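Local coordinates for protein endoglucanase (Mytilus edulis, PDB 1WC2) that hydrolyses internal beta-1,4-glucosidic linkages in cellulose and related beta-glucans, acts on soluble carboxymethylcellulose, and also has expansin activity, at residues 44-48 / 137-143; 54-58 / 99-103; 85-89 / 144-148; 110-115 / 124-130. All coordinates share one frame. Numbering follows the deposited sequence.

Contact 1: residues 44-48 / 137-143; sequences NAGSF and RSQVTGM
Q139 lays its carboxamide over the turn N44-S47, and its NE2 donates to two carbonyls at once, 2.9 Å to A45 O and 3.0 Å to S47 O. The turn itself is closed by S47 N on N44 O at 3.2 Å, and the CA atoms of G46 and R137 stand 6.1 Å apart. A p chi1 with chi2 near -95° folds Q139 back, so that OE1 also accepts from R137 N at 3.0 Å. One amide thus ties two loops of the double-psi beta-barrel, those leading into strand 49-53 and out of strand 129-134. R137 runs along the outside, its CD 3.5 Å from A45 O and 3.8 Å from G46 CA. On the inner side the F48 ring, with chi1 m, puts CE2 3.4 Å from Q139 O and 4.4 Å from V140 CG2, both at its edge. M143, from the 3-10 turn 141-143, adds an oblique Met-aromatic contact, with SD 5.2 Å from the ring centroid of F48 and CE 4.0 Å from CZ of F48.

Contact 2: residues 54-58 / 99-103; sequences QMYFD and ITNLC
A hollow between the short helix 54-57 and the bent chain 99-103 is filled chiefly by F57 and L102. The CA atoms of Q54 and C103 lie 5.8 Å apart, those of F57 and L102 6.1 Å. F57, chi1 t, points at the corner where the chain turns at N101; its ring lies flat against L102, whose CB sits 3.8 Å from the F57 ring centroid, almost on the normal, a CH-pi contact. L102, with chi1 t and chi2 p, pushes CD1 into the notch between Q54 and F57, 3.5 Å from Q54 CA and 3.8 Å from F57 CB. I99 forms the second bump: its CD1 meets the edge of the Y56 ring at CE2, 3.7 Å away, and its CG2 is 4.4 Å from F57 CD1. N101 OD1 accepts from L102 N at 2.9 Å. In the double-psi beta-barrel the helix directly follows strand 49-53, which pairs in parallel with both 94-100 and 102-103, while Y56 reaches on to L129 of strand 129-134.

Contact 3: residues 85-89 / 144-148; sequences QGGPV and GWNNP
Hydrogen bonds join the chain 85-89, extended from G86 onward, to the loop 144-148 at two points: N147 ND2 donates to Q85 O and G87 N to N146 O, both at 3.0 Å. N147 OD1 accepts from N21 N of strand 14-22. The CA atoms of G86 and N147 are only 4.7 Å apart; a side chain on G86 would collide with the carbonyl oxygens of N146 and N147, so glycine fits.

Water 1 lies 3.0 Å from Q85 O and 2.7 Å from N147 O; water 2 accepts from N146 N at 2.8 Å and lies 2.8 Å from G87 O; water 3 donates to P88 O at 2.9 Å and G144 O at 2.6 Å.

Apolar packing is confined to V89, chi1 p, whose CG2 is 4.0 Å from W145 CD1 and CG1 4.1 Å from P148 CB. The contact joins the loop before strand 94-100 to the entry of strand 148-155; V89, W145 and P148 all rest on T77 of strand 72-78.

Contact 4: residues 110-115 / 124-130; sequences QDWCNQ and KYGYELH
K124 opens the segment that leads into strand 129-134 of the double-psi beta-barrel, and its backbone N donates to D111 O at 3.0 Å, the CA atoms 5.2 Å apart. Its extended side chain (chi1 m, then t) carries NZ to 3.0 Å from D111 OD1, a salt bridge, though NZ is less certainly placed. Y125, chi1 m, lies over one face of the W112 indole as an offset stack, the phenol and six-membered ring centroids 4.6 Å apart with planes at 30°; its OH holds water 4 at 3.0 Å. G126, with phi near 102°, turns the chain away. Y127 O accepts a hydrogen bond from Q115 NE2 at 3.0 Å, and E128 O lies 3.5 Å from Q115 CG, with the CA atoms of E128 and Q115 6.4 Å apart. H130, chi1 t, completes an aromatic cluster with W112 and Y125. Its ND1 is hydrogen-bonded to S18 OG and its NE2 to D132 OD1, which links the cluster to the proton donor assigned by similarity. C113, in disulfide with C103, sets SG 3.6 Å from H130 CD2, while W112 CB stands 3.7 Å from the H130 ring centroid, nearly on its normal.

Overall arrangement
The four contacts surround one double-psi beta-barrel. Contacts 2 and 4 are joined covalently by the disulfide between C103 SG and C113 SG, 2.0 Å long, and Y56 CB packs 3.5 Å from L129 CD1. Contact 4 also meets contact 3, where Q85 CD lies 3.8 Å from W112 CZ2, and contact 3 meets contact 1 through V140 CG1 and W145 CB at 3.5 Å. Contacts 1 and 4 lie on opposite sides of the chain centre, with centres 23 Å apart. Contact 2 approaches both catalytic aspartates assigned by similarity: the side chains of C103 and D132, and of N101 and D24, are each about 4 Å apart; in contact 4 that of H130 is about 3 Å from D132's.

Contact 1: residues 44-48 / 137-143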
loop_
_atom_site.group_PDB
_atom_site.type_symbol
_atom_site.label_atom_id
_atom_site.label_comp_id
_atom_site.label_asym_id
_atom_site.label_seq_id
_atom_site.Cartn_x
_atom_site.Cartn_y
_atom_site.Cartn_z
ATOM N N ASN A 44 2.332 -10.999 9.739
ATOM C CA ASN A 44 1.633 -10.071 8.847
ATOM C C ASN A 44 0.829 -9.010 9.630
ATOM O O ASN A 44 0.791 -7.840 9.259
ATOM C CB ASN A 44 0.625 -10.772 7.903
ATOM C CG ASN A 44 1.191 -11.956 7.126
ATOM O OD1 ASN A 44 1.860 -12.826 7.677
ATOM N ND2 ASN A 44 0.820 -12.050 5.850
ATOM N N ALA A 45 0.151 -9.439 10.691
ATOM C CA ALA A 45 -0.836 -8.587 11.357
ATOM C C ALA A 45 -0.258 -7.304 11.947
ATOM O O ALA A 45 -0.947 -6.279 11.986
ATOM C CB ALA A 45 -1.578 -9.373 12.452
ATOM N N GLY A 46 0.996 -7.371 12.420
ATOM C CA GLY A 46 1.635 -6.262 13.091
ATOM C C GLY A 46 2.654 -5.551 12.215
ATOM O O GLY A 46 3.301 -4.621 12.681
ATOM N N SER A 47 2.809 -5.964 10.951
ATOM C CA SER A 47 3.795 -5.356 10.043
ATOM C C SER A 47 3.222 -4.193 9.240
ATOM O O SER A 47 2.002 -4.010 9.171
ATOM C CB SER A 47 4.304 -6.406 9.061
ATOM O OG SER A 47 5.151 -7.333 9.717
ATOM N N PHE A 48 4.125 -3.399 8.659
ATOM C CA PHE A 48 3.784 -2.387 7.670
ATOM C C PHE A 48 3.674 -3.093 6.308
ATOM O O PHE A 48 4.665 -3.291 5.589
ATOM C CB PHE A 48 4.820 -1.255 7.655
ATOM C CG PHE A 48 4.740 -0.310 8.850
ATOM C CD1 PHE A 48 5.901 0.128 9.476
ATOM C CD2 PHE A 48 3.515 0.191 9.300
ATOM C CE1 PHE A 48 5.844 1.023 10.557
ATOM C CE2 PHE A 48 3.465 1.085 10.378
ATOM C CZ PHE A 48 4.635 1.505 10.991
ATOM N N ARG A 137 -3.897 -3.523 14.043
ATOM C CA ARG A 137 -3.211 -3.352 15.324
ATOM C C ARG A 137 -2.809 -1.894 15.573
ATOM O O ARG A 137 -1.967 -1.613 16.424
ATOM C CB ARG A 137 -2.019 -4.316 15.405
ATOM C CG ARG A 137 -2.475 -5.774 15.465
ATOM C CD ARG A 137 -1.358 -6.773 15.415
ATOM N NE ARG A 137 -0.546 -6.754 16.635
ATOM C CZ ARG A 137 -0.816 -7.422 17.754
ATOM N NH1 ARG A 137 -1.890 -8.184 17.846
ATOM N NH2 ARG A 137 0.007 -7.329 18.788
ATOM N N SER A 138 -3.436 -0.977 14.823
ATOM C CA SER A 138 -3.223 0.462 14.943
ATOM C C SER A 138 -1.773 0.870 14.647
ATOM O O SER A 138 -1.313 1.924 15.092
ATOM C CB SER A 138 -3.695 0.984 16.319
ATOM O OG SER A 138 -5.085 0.751 16.505
ATOM N N GLN A 139 -1.079 0.071 13.840
ATOM C CA GLN A 139 0.295 0.425 13.481
ATOM C C GLN A 139 0.377 1.734 12.678
ATOM O O GLN A 139 1.384 2.457 12.745
ATOM C CB GLN A 139 1.003 -0.713 12.745
ATOM C CG GLN A 139 0.310 -1.260 11.476
ATOM C CD GLN A 139 -0.562 -2.487 11.765
ATOM O OE1 GLN A 139 -1.535 -2.408 12.523
ATOM N NE2 GLN A 139 -0.206 -3.618 11.179
ATOM N N VAL A 140 -0.667 2.031 11.906
ATOM C CA VAL A 140 -0.702 3.256 11.106
ATOM C C VAL A 140 -1.378 4.405 11.866
ATOM O O VAL A 140 -0.801 5.472 11.995
ATOM C CB VAL A 140 -1.331 3.023 9.707
ATOM C CG1 VAL A 140 -1.322 4.309 8.881
ATOM C CG2 VAL A 140 -0.573 1.916 8.965
ATOM N N THR A 141 -2.586 4.200 12.407
ATOM C CA THR A 141 -3.253 5.278 13.153
ATOM C C THR A 141 -2.522 5.641 14.453
ATOM O O THR A 141 -2.653 6.764 14.917
ATOM C CB THR A 141 -4.709 4.966 13.468
ATOM O OG1 THR A 141 -4.830 3.617 13.937
ATOM C CG2 THR A 141 -5.588 5.073 12.212
ATOM N N GLY A 142 -1.726 4.725 15.012
ATOM C CA GLY A 142 -0.917 5.022 16.185
ATOM C C GLY A 142 0.104 6.125 15.935
ATOM O O GLY A 142 0.524 6.809 16.879
ATOM N N MET A 143 0.512 6.289 14.663
ATOM C CA MET A 143 1.404 7.373 14.241
ATOM C C MET A 143 0.666 8.661 13.881
ATOM O O MET A 143 1.277 9.613 13.411
ATOM C CB MET A 143 2.179 6.975 12.984
ATOM C CG MET A 143 2.979 5.726 13.088
ATOM S SD MET A 143 4.056 5.471 11.646
ATOM C CE MET A 143 2.881 5.066 10.338
#

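Contact 2: residues 54-58 / 99-103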
loop_
_atom_site.group_PDB
_atom_site.type_symbol
_atom_site.label_atom_id
_atom_site.label_comp_id
_atom_site.label_asym_id
_atom_site.label_seq_id
_atom_site.Cartn_x
_atom_site.Cartn_y
_atom_site.Cartn_z
ATOM N N GLN A 54 -5.249 -2.630 -8.201
ATOM C CA GLN A 54 -5.100 -3.736 -9.155
ATOM C C GLN A 54 -4.024 -3.539 -10.216
ATOM O O GLN A 54 -3.181 -4.420 -10.401
ATOM C CB GLN A 54 -6.446 -4.025 -9.845
ATOM C CG GLN A 54 -6.353 -5.047 -11.014
ATOM C CD GLN A 54 -6.054 -6.484 -10.561
ATOM O OE1 GLN A 54 -6.948 -7.168 -10.044
ATOM N NE2 GLN A 54 -4.816 -6.947 -10.763
ATOM N N MET A 55 -4.066 -2.447 -10.961
ATOM C CA MET A 55 -3.134 -2.340 -12.089
ATOM C C MET A 55 -1.672 -2.199 -11.643
ATOM O O MET A 55 -0.762 -2.604 -12.375
ATOM C CB MET A 55 -3.521 -1.178 -13.005
ATOM C CG MET A 55 -4.617 -1.514 -13.984
ATOM S SD MET A 55 -4.043 -2.706 -15.211
ATOM C CE MET A 55 -2.889 -2.012 -15.953
ATOM N N TYR A 56 -1.438 -1.667 -10.441
ATOM C CA TYR A 56 -0.092 -1.694 -9.862
ATOM C C TYR A 56 0.295 -3.074 -9.320
ATOM O O TYR A 56 1.429 -3.541 -9.513
ATOM C CB TYR A 56 0.106 -0.613 -8.773
ATOM C CG TYR A 56 1.593 -0.433 -8.494
ATOM C CD1 TYR A 56 2.386 0.336 -9.350
ATOM C CD2 TYR A 56 2.238 -1.103 -7.450
ATOM C CE1 TYR A 56 3.755 0.449 -9.173
ATOM C CE2 TYR A 56 3.624 -0.986 -7.258
ATOM C CZ TYR A 56 4.369 -0.204 -8.131
ATOM O OH TYR A 56 5.744 -0.082 -7.991
ATOM N N PHE A 57 -0.635 -3.747 -8.660
ATOM C CA PHE A 57 -0.405 -5.121 -8.216
ATOM C C PHE A 57 0.086 -5.997 -9.381
ATOM O O PHE A 57 1.072 -6.748 -9.264
ATOM C CB PHE A 57 -1.706 -5.674 -7.602
ATOM C CG PHE A 57 -1.606 -7.104 -7.112
ATOM C CD1 PHE A 57 -1.087 -7.391 -5.860
ATOM C CD2 PHE A 57 -2.018 -8.153 -7.917
ATOM C CE1 PHE A 57 -0.996 -8.718 -5.424
ATOM C CE2 PHE A 57 -1.929 -9.472 -7.481
ATOM C CZ PHE A 57 -1.417 -9.757 -6.247
ATOM N N ASP A 58 -0.616 -5.887 -10.501
ATOM C CA ASP A 58 -0.288 -6.622 -11.717
ATOM C C ASP A 58 -0.991 -5.989 -12.921
ATOM O O ASP A 58 -2.226 -5.966 -12.986
ATOM C CB ASP A 58 -0.718 -8.088 -11.628
ATOM C CG ASP A 58 -0.075 -8.907 -12.708
ATOM O OD1 ASP A 58 -0.731 -9.115 -13.766
ATOM O OD2 ASP A 58 1.102 -9.313 -12.565
ATOM N N ILE A 99 4.144 -4.708 -0.224
ATOM C CA ILE A 99 2.916 -5.157 -0.878
ATOM C C ILE A 99 2.762 -6.669 -0.644
ATOM O O ILE A 99 3.590 -7.464 -1.099
ATOM C CB ILE A 99 2.930 -4.827 -2.392
ATOM C CG1 ILE A 99 2.920 -3.304 -2.603
ATOM C CG2 ILE A 99 1.756 -5.494 -3.101
ATOM C CD1 ILE A 99 3.214 -2.865 -4.041
ATOM N N THR A 100 1.709 -7.049 0.081
ATOM C CA THR A 100 1.401 -8.455 0.331
ATOM C C THR A 100 0.033 -8.862 -0.202
ATOM O O THR A 100 -0.336 -10.030 -0.092
ATOM C CB THR A 100 1.452 -8.787 1.844
ATOM O OG1 THR A 100 0.480 -7.975 2.530
ATOM C CG2 THR A 100 2.841 -8.520 2.436
ATOM N N ASN A 101 -0.736 -7.930 -0.761
ATOM C CA ASN A 101 -2.102 -8.237 -1.155
ATOM C C ASN A 101 -2.541 -7.300 -2.280
ATOM O O ASN A 101 -1.830 -6.355 -2.651
ATOM C CB ASN A 101 -3.012 -8.149 0.100
ATOM C CG ASN A 101 -4.324 -8.952 -0.006
ATOM O OD1 ASN A 101 -4.606 -9.621 -0.989
ATOM N ND2 ASN A 101 -5.110 -8.909 1.057
ATOM N N LEU A 102 -3.713 -7.614 -2.827
ATOM C CA LEU A 102 -4.367 -6.879 -3.904
ATOM C C LEU A 102 -5.553 -6.073 -3.357
ATOM O O LEU A 102 -6.333 -6.593 -2.551
ATOM C CB LEU A 102 -4.891 -7.899 -4.925
ATOM C CG LEU A 102 -5.928 -7.408 -5.939
ATOM C CD1 LEU A 102 -5.352 -6.366 -6.879
ATOM C CD2 LEU A 102 -6.503 -8.568 -6.721
ATOM N N CYS A 103 -5.692 -4.820 -3.804
ATOM C CA CYS A 103 -6.925 -4.034 -3.662
ATOM C C CYS A 103 -7.652 -4.089 -5.006
ATOM O O CYS A 103 -7.268 -3.379 -5.953
ATOM C CB CYS A 103 -6.629 -2.573 -3.283
ATOM S SG CYS A 103 -8.075 -1.469 -3.202
#

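Contact 3: residues 85-89 / 144-148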
loop_
_atom_site.group_PDB
_atom_site.type_symbol
_atom_site.label_atom_id
_atom_site.label_comp_id
_atom_site.label_asym_id
_atom_site.label_seq_id
_atom_site.Cartn_x
_atom_site.Cartn_y
_atom_site.Cartn_z
ATOM N N GLN A 85 -12.397 11.836 4.138
ATOM C CA GLN A 85 -11.876 10.477 3.980
ATOM C C GLN A 85 -10.469 10.346 4.587
ATOM O O GLN A 85 -9.667 9.523 4.136
ATOM C CB GLN A 85 -11.815 10.098 2.492
ATOM C CG GLN A 85 -13.164 9.960 1.811
ATOM C CD GLN A 85 -13.850 8.624 1.999
ATOM O OE1 GLN A 85 -13.484 7.825 2.852
ATOM N NE2 GLN A 85 -14.832 8.358 1.146
ATOM N N GLY A 86 -10.171 11.160 5.589
ATOM C CA GLY A 86 -8.869 11.187 6.235
ATOM C C GLY A 86 -8.796 12.407 7.132
ATOM O O GLY A 86 -9.809 13.065 7.381
ATOM N N GLY A 87 -7.602 12.716 7.621
ATOM C CA GLY A 87 -7.418 13.867 8.491
ATOM C C GLY A 87 -5.998 14.380 8.513
ATOM O O GLY A 87 -5.109 13.803 7.872
ATOM N N PRO A 88 -5.792 15.483 9.242
ATOM C CA PRO A 88 -4.491 16.167 9.276
ATOM C C PRO A 88 -3.337 15.313 9.804
ATOM O O PRO A 88 -3.529 14.465 10.676
ATOM C CB PRO A 88 -4.740 17.376 10.202
ATOM C CG PRO A 88 -6.171 17.507 10.385
ATOM C CD PRO A 88 -6.809 16.206 10.031
ATOM N N VAL A 89 -2.146 15.561 9.261
ATOM C CA VAL A 89 -0.912 14.914 9.690
ATOM C C VAL A 89 0.287 15.833 9.416
ATOM O O VAL A 89 0.248 16.646 8.498
ATOM C CB VAL A 89 -0.733 13.563 8.952
ATOM C CG1 VAL A 89 -0.521 13.780 7.460
ATOM C CG2 VAL A 89 0.399 12.746 9.550
ATOM N N GLY A 144 -0.649 8.695 14.066
ATOM C CA GLY A 144 -1.424 9.853 13.657
ATOM C C GLY A 144 -1.714 9.897 12.162
ATOM O O GLY A 144 -2.137 10.927 11.653
ATOM N N TRP A 145 -1.481 8.790 11.462
ATOM C CA TRP A 145 -1.789 8.715 10.027
ATOM C C TRP A 145 -3.244 8.240 9.810
ATOM O O TRP A 145 -3.550 7.039 9.926
ATOM C CB TRP A 145 -0.865 7.730 9.316
ATOM C CG TRP A 145 0.594 8.093 9.132
ATOM C CD1 TRP A 145 1.399 8.844 9.957
ATOM C CD2 TRP A 145 1.441 7.606 8.083
ATOM N NE1 TRP A 145 2.678 8.883 9.445
ATOM C CE2 TRP A 145 2.732 8.125 8.300
ATOM C CE3 TRP A 145 1.227 6.789 6.955
ATOM C CZ2 TRP A 145 3.805 7.852 7.440
ATOM C CZ3 TRP A 145 2.286 6.517 6.105
ATOM C CH2 TRP A 145 3.558 7.052 6.349
ATOM N N ASN A 146 -4.124 9.190 9.505
ATOM C CA ASN A 146 -5.523 8.922 9.142
ATOM C C ASN A 146 -5.661 9.115 7.628
ATOM O O ASN A 146 -5.953 10.210 7.159
ATOM C CB ASN A 146 -6.460 9.863 9.928
ATOM C CG ASN A 146 -7.948 9.716 9.567
ATOM O OD1 ASN A 146 -8.786 10.536 10.004
ATOM N ND2 ASN A 146 -8.290 8.698 8.811
ATOM N N ASN A 147 -5.409 8.047 6.878
ATOM C CA ASN A 147 -5.466 8.070 5.415
ATOM C C ASN A 147 -4.726 9.257 4.786
ATOM O O ASN A 147 -5.284 10.004 3.961
ATOM C CB ASN A 147 -6.921 8.025 4.948
ATOM C CG ASN A 147 -7.661 6.826 5.497
ATOM O OD1 ASN A 147 -7.040 5.904 6.031
ATOM N ND2 ASN A 147 -8.975 6.817 5.345
ATOM N N PRO A 148 -3.454 9.444 5.137
ATOM C CA PRO A 148 -2.728 10.594 4.597
ATOM C C PRO A 148 -2.559 10.521 3.079
ATOM O O PRO A 148 -2.435 9.441 2.510
ATOM C CB PRO A 148 -1.352 10.476 5.268
ATOM C CG PRO A 148 -1.200 9.028 5.542
ATOM C CD PRO A 148 -2.569 8.591 5.958
HETATM O O HOH W 1 -7.424 10.582 2.498
HETATM O O HOH W 2 -3.489 11.837 8.970
HETATM O O HOH W 3 -1.776 13.322 12.679
#

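Contact 4: residues 110-115 / 124-130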
loop_
_atom_site.group_PDB
_atom_site.type_symbol
_atom_site.label_atom_id
_atom_site.label_comp_id
_atom_site.label_asym_id
_atom_site.label_seq_id
_atom_site.Cartn_x
_atom_site.Cartn_y
_atom_site.Cartn_z
ATOM N N GLN A 110 -14.220 0.730 -5.570
ATOM C CA GLN A 110 -14.421 1.321 -6.887
ATOM C C GLN A 110 -13.993 2.788 -7.019
ATOM O O GLN A 110 -13.774 3.263 -8.138
ATOM C CB GLN A 110 -15.886 1.149 -7.317
ATOM C CG GLN A 110 -16.920 2.022 -6.602
ATOM C CD GLN A 110 -17.342 1.524 -5.232
ATOM O OE1 GLN A 110 -16.911 0.479 -4.756
ATOM N NE2 GLN A 110 -18.220 2.294 -4.591
ATOM N N ASP A 111 -13.905 3.511 -5.906
ATOM C CA ASP A 111 -13.494 4.910 -5.954
ATOM C C ASP A 111 -11.970 5.092 -5.834
ATOM O O ASP A 111 -11.466 6.165 -6.161
ATOM C CB ASP A 111 -14.178 5.714 -4.839
ATOM C CG ASP A 111 -15.704 5.527 -4.793
ATOM O OD1 ASP A 111 -16.353 5.455 -5.853
ATOM O OD2 ASP A 111 -16.292 5.464 -3.701
ATOM N N TRP A 112 -11.272 4.059 -5.350
ATOM C CA TRP A 112 -9.870 4.151 -4.940
ATOM C C TRP A 112 -8.883 3.309 -5.764
ATOM O O TRP A 112 -7.723 3.701 -5.920
ATOM C CB TRP A 112 -9.719 3.740 -3.469
ATOM C CG TRP A 112 -10.495 4.599 -2.507
ATOM C CD1 TRP A 112 -11.683 4.286 -1.920
ATOM C CD2 TRP A 112 -10.135 5.902 -2.005
ATOM N NE1 TRP A 112 -12.087 5.309 -1.093
ATOM C CE2 TRP A 112 -11.150 6.307 -1.113
ATOM C CE3 TRP A 112 -9.045 6.760 -2.208
ATOM C CZ2 TRP A 112 -11.120 7.544 -0.441
ATOM C CZ3 TRP A 112 -9.012 7.974 -1.537
ATOM C CH2 TRP A 112 -10.049 8.359 -0.665
ATOM N N CYS A 113 -9.310 2.143 -6.252
ATOM C CA CYS A 113 -8.405 1.152 -6.859
ATOM C C CYS A 113 -8.720 0.903 -8.329
ATOM O O CYS A 113 -8.314 -0.114 -8.908
ATOM C CB CYS A 113 -8.439 -0.144 -6.047
ATOM S SG CYS A 113 -7.740 0.159 -4.400
ATOM N N ASN A 114 -9.377 1.886 -8.937
ATOM C CA ASN A 114 -9.921 1.801 -10.295
ATOM C C ASN A 114 -9.048 2.441 -11.388
ATOM O O ASN A 114 -9.542 2.728 -12.477
ATOM C CB ASN A 114 -11.340 2.417 -10.320
ATOM C CG ASN A 114 -11.338 3.912 -10.028
ATOM O OD1 ASN A 114 -10.739 4.371 -9.033
ATOM N ND2 ASN A 114 -12.015 4.682 -10.880
ATOM N N GLN A 115 -7.757 2.642 -11.135
ATOM C CA GLN A 115 -6.853 3.132 -12.184
ATOM C C GLN A 115 -6.898 2.177 -13.374
ATOM O O GLN A 115 -6.859 0.973 -13.203
ATOM C CB GLN A 115 -5.415 3.208 -11.674
ATOM C CG GLN A 115 -5.154 4.177 -10.512
ATOM C CD GLN A 115 -5.493 3.642 -9.114
ATOM O OE1 GLN A 115 -5.981 2.507 -8.956
ATOM N NE2 GLN A 115 -5.222 4.464 -8.094
ATOM N N LYS A 124 -10.773 7.944 -8.504
ATOM C CA LYS A 124 -11.766 9.026 -8.591
ATOM C C LYS A 124 -11.302 10.321 -7.921
ATOM O O LYS A 124 -11.899 11.371 -8.149
ATOM C CB LYS A 124 -13.122 8.566 -8.051
ATOM C CG LYS A 124 -13.761 7.460 -8.865
ATOM C CD LYS A 124 -15.223 7.248 -8.517
ATOM C CE LYS A 124 -15.769 5.970 -9.138
ATOM N NZ LYS A 124 -17.149 5.634 -8.704
ATOM N N TYR A 125 -10.225 10.259 -7.145
ATOM C CA TYR A 125 -9.633 11.423 -6.509
ATOM C C TYR A 125 -8.343 11.903 -7.210
ATOM O O TYR A 125 -7.704 12.849 -6.745
ATOM C CB TYR A 125 -9.395 11.122 -5.031
ATOM C CG TYR A 125 -10.689 10.954 -4.250
ATOM C CD1 TYR A 125 -11.129 9.704 -3.883
ATOM C CD2 TYR A 125 -11.478 12.054 -3.891
ATOM C CE1 TYR A 125 -12.310 9.545 -3.153
ATOM C CE2 TYR A 125 -12.670 11.898 -3.160
ATOM C CZ TYR A 125 -13.055 10.652 -2.786
ATOM O OH TYR A 125 -14.227 10.487 -2.063
ATOM N N GLY A 126 -7.969 11.245 -8.320
ATOM C CA GLY A 126 -6.881 11.687 -9.187
ATOM C C GLY A 126 -5.544 10.969 -9.055
ATOM O O GLY A 126 -4.606 11.333 -9.758
ATOM N N TYR A 127 -5.430 9.974 -8.182
ATOM C CA TYR A 127 -4.127 9.373 -7.865
ATOM C C TYR A 127 -3.799 8.164 -8.738
ATOM O O TYR A 127 -4.646 7.280 -8.916
ATOM C CB TYR A 127 -4.071 8.961 -6.387
ATOM C CG TYR A 127 -4.258 10.130 -5.441
ATOM C CD1 TYR A 127 -5.509 10.442 -4.929
ATOM C CD2 TYR A 127 -3.195 10.954 -5.097
ATOM C CE1 TYR A 127 -5.700 11.546 -4.095
ATOM C CE2 TYR A 127 -3.366 12.057 -4.261
ATOM C CZ TYR A 127 -4.628 12.343 -3.751
ATOM O OH TYR A 127 -4.863 13.430 -2.934
ATOM N N GLU A 128 -2.557 8.111 -9.251
ATOM C CA GLU A 128 -2.147 6.998 -10.127
ATOM C C GLU A 128 -1.856 5.702 -9.365
ATOM O O GLU A 128 -1.756 4.664 -10.015
ATOM C CB GLU A 128 -1.000 7.365 -11.109
ATOM C CG GLU A 128 0.368 7.581 -10.502
ATOM C CD GLU A 128 1.453 7.862 -11.555
ATOM O OE1 GLU A 128 1.285 7.558 -12.756
ATOM O OE2 GLU A 128 2.506 8.424 -11.209
ATOM N N LEU A 129 -1.713 5.764 -8.031
ATOM C CA LEU A 129 -1.507 4.588 -7.174
ATOM C C LEU A 129 -2.347 4.765 -5.907
ATOM O O LEU A 129 -2.467 5.883 -5.391
ATOM C CB LEU A 129 -0.019 4.452 -6.793
ATOM C CG LEU A 129 0.347 3.329 -5.812
ATOM C CD1 LEU A 129 0.025 1.952 -6.386
ATOM C CD2 LEU A 129 1.827 3.422 -5.433
ATOM N N HIS A 130 -2.914 3.656 -5.419
ATOM C CA HIS A 130 -3.571 3.616 -4.120
ATOM C C HIS A 130 -3.072 2.415 -3.324
ATOM O O HIS A 130 -2.954 1.322 -3.878
ATOM C CB HIS A 130 -5.099 3.538 -4.258
ATOM C CG HIS A 130 -5.819 3.576 -2.959
ATOM N ND1 HIS A 130 -6.124 4.767 -2.333
ATOM C CD2 HIS A 130 -6.230 2.582 -2.131
ATOM C CE1 HIS A 130 -6.708 4.498 -1.176
ATOM N NE2 HIS A 130 -6.790 3.183 -1.032
HETATM O O HOH W 4 -14.764 7.537 -1.587
#